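Local structure of acetyltransferase (Brucella abortus str. 2308 A, 4ZBG) at residues A59-Q64 against P93-E98. The protein binds acetyl coenzyme A and, as a GNAT-family enzyme, probably transfers its acetyl group to an amine of a substrate. Residues are numbered along the deposited sequence; the frame is centred on the assembly and turned at random.
Sequences AEEDGQ and PARQGE. With ACO (acetyl coenzyme *a), chain B.
The guanidinium of Arg95 is held at its edges by two carboxylates, Glu61 from across the contact and Glu98 from its own loop, their acceptor oxygens close to its plane. Glu61 is gripped end-on, one oxygen to each terminal nitrogen: Arg95 NH1 donates to Glu61 OE1 at 2.9 Å and Arg95 NH2 to Glu61 OE2 at 3.0 Å, both nearly straight. The carboxylate is nevertheless tilted, its plane 39° from that of the guanidinium; OE1 is met from well above the carboxylate plane, OE2 on the syn side but also somewhat out of the plane. The N-H on NE goes to Glu98, with Arg95 NE to Glu98 OE1 2.9 Å, so all three nitrogens are engaged and the rotation of the group is fixed. Glu61 reaches across from the end of strand 55-61, at the type I' turn into strand 64-76, on an extended chain with CG anti to the backbone N (chi1 -172°). Arg95 instead folds at chi2 and chi3 and crosses it at about a right angle, with Leu66 and Ile100 touching its side chain. This salt-bridge network ties a beta hairpin of the GNAT fold to the pyrophosphate-binding loop ahead of helix 100-114. Two residues beyond Arg95, Gly97 N donates to ACO O5A at 2.8 Å, and the backbone N atoms of Gly99 and Gly101 also bind the cofactor.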
loop_
_atom_site.group_PDB
_atom_site.type_symbol
_atom_site.label_atom_id
_atom_site.label_comp_id
_atom_site.label_asym_id
_atom_site.label_seq_id
_atom_site.Cartn_x
_atom_site.Cartn_y
_atom_site.Cartn_z
ATOM N N ALA A 59 -1.791 3.816 -10.612
ATOM C CA ALA A 59 -1.012 4.226 -11.765
ATOM C C ALA A 59 -1.869 3.895 -12.978
ATOM O O ALA A 59 -2.269 2.747 -13.162
ATOM C CB ALA A 59 0.282 3.456 -11.821
ATOM N N GLU A 60 -2.138 4.900 -13.806
ATOM C CA GLU A 60 -3.062 4.773 -14.922
ATOM C C GLU A 60 -2.361 5.181 -16.210
ATOM O O GLU A 60 -1.610 6.165 -16.249
ATOM C CB GLU A 60 -4.265 5.683 -14.673
ATOM C CG GLU A 60 -5.384 5.636 -15.699
ATOM C CD GLU A 60 -6.569 6.466 -15.244
ATOM O OE1 GLU A 60 -6.344 7.626 -14.836
ATOM O OE2 GLU A 60 -7.711 5.957 -15.258
ATOM N N GLU A 61 -2.611 4.424 -17.270
ATOM C CA GLU A 61 -2.071 4.745 -18.582
ATOM C C GLU A 61 -3.092 4.295 -19.613
ATOM O O GLU A 61 -3.578 3.160 -19.551
ATOM C CB GLU A 61 -0.753 4.006 -18.772
ATOM C CG GLU A 61 0.024 4.370 -20.013
ATOM C CD GLU A 61 1.277 3.539 -20.131
ATOM O OE1 GLU A 61 1.270 2.566 -20.904
ATOM O OE2 GLU A 61 2.264 3.833 -19.425
ATOM N N ASP A 62 -3.435 5.183 -20.546
ATOM C CA ASP A 62 -4.448 4.887 -21.562
ATOM C C ASP A 62 -5.760 4.404 -20.938
ATOM O O ASP A 62 -6.439 3.530 -21.483
ATOM C CB ASP A 62 -3.916 3.875 -22.585
ATOM C CG ASP A 62 -2.823 4.454 -23.458
ATOM O OD1 ASP A 62 -2.943 5.636 -23.845
ATOM O OD2 ASP A 62 -1.849 3.735 -23.758
ATOM N N GLY A 63 -6.104 4.974 -19.787
ATOM C CA GLY A 63 -7.344 4.648 -19.109
ATOM C C GLY A 63 -7.363 3.320 -18.377
ATOM O O GLY A 63 -8.394 2.934 -17.835
ATOM N N GLN A 64 -6.225 2.628 -18.352
ATOM C CA GLN A 64 -6.109 1.334 -17.680
ATOM C C GLN A 64 -5.313 1.475 -16.387
ATOM O O GLN A 64 -4.298 2.173 -16.353
ATOM C CB GLN A 64 -5.412 0.322 -18.594
ATOM C CG GLN A 64 -5.230 -1.061 -17.970
ATOM C CD GLN A 64 -4.514 -2.039 -18.883
ATOM O OE1 GLN A 64 -4.916 -3.201 -19.022
ATOM N NE2 GLN A 64 -3.457 -1.580 -19.518
ATOM N N PRO A 93 1.407 -7.965 -13.825
ATOM C CA PRO A 93 2.634 -8.721 -14.080
ATOM C C PRO A 93 3.420 -8.262 -15.312
ATOM O O PRO A 93 4.644 -8.117 -15.236
ATOM C CB PRO A 93 2.116 -10.150 -14.225
ATOM C CG PRO A 93 1.016 -10.193 -13.194
ATOM C CD PRO A 93 0.333 -8.835 -13.302
ATOM N N ALA A 94 2.736 -8.020 -16.428
ATOM C CA ALA A 94 3.416 -7.632 -17.656
ATOM C C ALA A 94 4.165 -6.308 -17.551
ATOM O O ALA A 94 5.118 -6.080 -18.296
ATOM C CB ALA A 94 2.429 -7.575 -18.795
ATOM N N ARG A 95 3.730 -5.439 -16.642
ATOM C CA ARG A 95 4.317 -4.112 -16.514
ATOM C C ARG A 95 5.221 -3.966 -15.296
ATOM O O ARG A 95 5.655 -2.865 -14.992
ATOM C CB ARG A 95 3.228 -3.033 -16.514
ATOM C CG ARG A 95 2.464 -2.911 -17.841
ATOM C CD ARG A 95 3.352 -2.442 -19.000
ATOM N NE ARG A 95 3.825 -1.079 -18.785
ATOM C CZ ARG A 95 3.205 0.020 -19.204
ATOM N NH1 ARG A 95 2.070 -0.063 -19.882
ATOM N NH2 ARG A 95 3.719 1.213 -18.943
ATOM N N GLN A 96 5.520 -5.068 -14.615
ATOM C CA GLN A 96 6.471 -5.031 -13.510
ATOM C C GLN A 96 7.901 -4.800 -13.980
ATOM O O GLN A 96 8.229 -5.011 -15.148
ATOM C CB GLN A 96 6.390 -6.328 -12.718
ATOM C CG GLN A 96 5.093 -6.442 -11.935
ATOM C CD GLN A 96 4.877 -7.822 -11.364
ATOM O OE1 GLN A 96 5.730 -8.701 -11.502
ATOM N NE2 GLN A 96 3.734 -8.025 -10.717
ATOM N N GLY A 97 8.758 -4.367 -13.061
ATOM C CA GLY A 97 10.159 -4.160 -13.382
ATOM C C GLY A 97 10.440 -2.947 -14.248
ATOM O O GLY A 97 11.472 -2.872 -14.929
ATOM N N GLU A 98 9.519 -1.989 -14.218
ATOM C CA GLU A 98 9.657 -0.739 -14.961
ATOM C C GLU A 98 9.653 0.477 -14.045
ATOM O O GLU A 98 9.712 1.611 -14.514
ATOM C CB GLU A 98 8.518 -0.595 -15.972
ATOM C CG GLU A 98 8.390 -1.750 -16.942
ATOM C CD GLU A 98 7.177 -1.627 -17.843
ATOM O OE1 GLU A 98 6.453 -0.612 -17.750
ATOM O OE2 GLU A 98 6.951 -2.552 -18.649
HETATM N N1A ACO B . 16.138 -1.129 -14.864
HETATM C C2A ACO B . 16.591 -2.094 -14.072
HETATM N N3A ACO B . 15.871 -2.567 -13.069
HETATM C C4A ACO B . 14.652 -2.074 -12.822
HETATM C C5A ACO B . 14.147 -1.073 -13.618
HETATM C C6A ACO B . 14.943 -0.603 -14.673
HETATM N N6A ACO B . 14.457 0.448 -15.544
HETATM N N7A ACO B . 12.928 -0.762 -13.161
HETATM C C8A ACO B . 12.693 -1.541 -12.115
HETATM N N9A ACO B . 13.718 -2.346 -11.891
HETATM C C1B ACO B . 13.834 -3.342 -10.827
HETATM C C2B ACO B . 13.834 -2.842 -9.586
HETATM O O2B ACO B . 15.130 -2.374 -9.151
HETATM C C3B ACO B . 13.311 -4.122 -8.653
HETATM O O3B ACO B . 14.377 -5.099 -8.508
HETATM P P3B ACO B . 15.346 -5.186 -7.180
HETATM O O7A ACO B . 16.258 -6.363 -7.430
HETATM O O8A ACO B . 14.481 -5.401 -5.961
HETATM O O9A ACO B . 16.108 -3.882 -7.089
HETATM C C4B ACO B . 12.304 -4.643 -9.359
HETATM O O4B ACO B . 12.535 -4.194 -10.853
HETATM C C5B ACO B . 10.885 -4.154 -9.019
HETATM O O5B ACO B . 10.895 -2.759 -8.835
HETATM P P1A ACO B . 9.719 -1.801 -9.449
HETATM O O1A ACO B . 9.721 -1.797 -10.948
HETATM O O2A ACO B . 9.842 -0.476 -8.749
HETATM O O3A ACO B . 8.354 -2.462 -8.893
HETATM P P2A ACO B . 7.203 -3.206 -9.745
HETATM O O4A ACO B . 6.465 -2.223 -10.598
HETATM O O5A ACO B . 7.739 -4.444 -10.407
HETATM O O6A ACO B . 6.212 -3.594 -8.525
HETATM C CBP ACO B . 5.579 -5.217 -6.892
HETATM C CCP ACO B . 6.699 -4.316 -7.416
HETATM C CDP ACO B . 6.083 -5.914 -5.630
HETATM C CEP ACO B . 4.373 -4.338 -6.580
HETATM C CAP ACO B . 5.226 -6.239 -7.974
HETATM O OAP ACO B . 6.314 -7.119 -8.125
HETATM C C9P ACO B . 3.969 -7.058 -7.676
HETATM O O9P ACO B . 2.865 -6.654 -7.890
HETATM N N8P ACO B . 4.207 -8.364 -7.135
HETATM C C7P ACO B . 3.122 -9.267 -6.820
HETATM C C6P ACO B . 2.321 -8.783 -5.622
HETATM C C5P ACO B . 3.213 -8.550 -4.421
HETATM O O5P ACO B . 3.948 -9.390 -4.002
HETATM N N4P ACO B . 3.129 -7.259 -3.804
HETATM C C3P ACO B . 3.947 -6.953 -2.649
HETATM C C2P ACO B . 3.345 -7.553 -1.385
HETATM S S1P ACO B . 4.263 -6.937 0.052
HETATM C C ACO B . 3.521 -5.333 0.395
HETATM O O ACO B . 2.552 -4.975 -0.197
HETATM C CH3 ACO B . 4.197 -4.477 1.452
#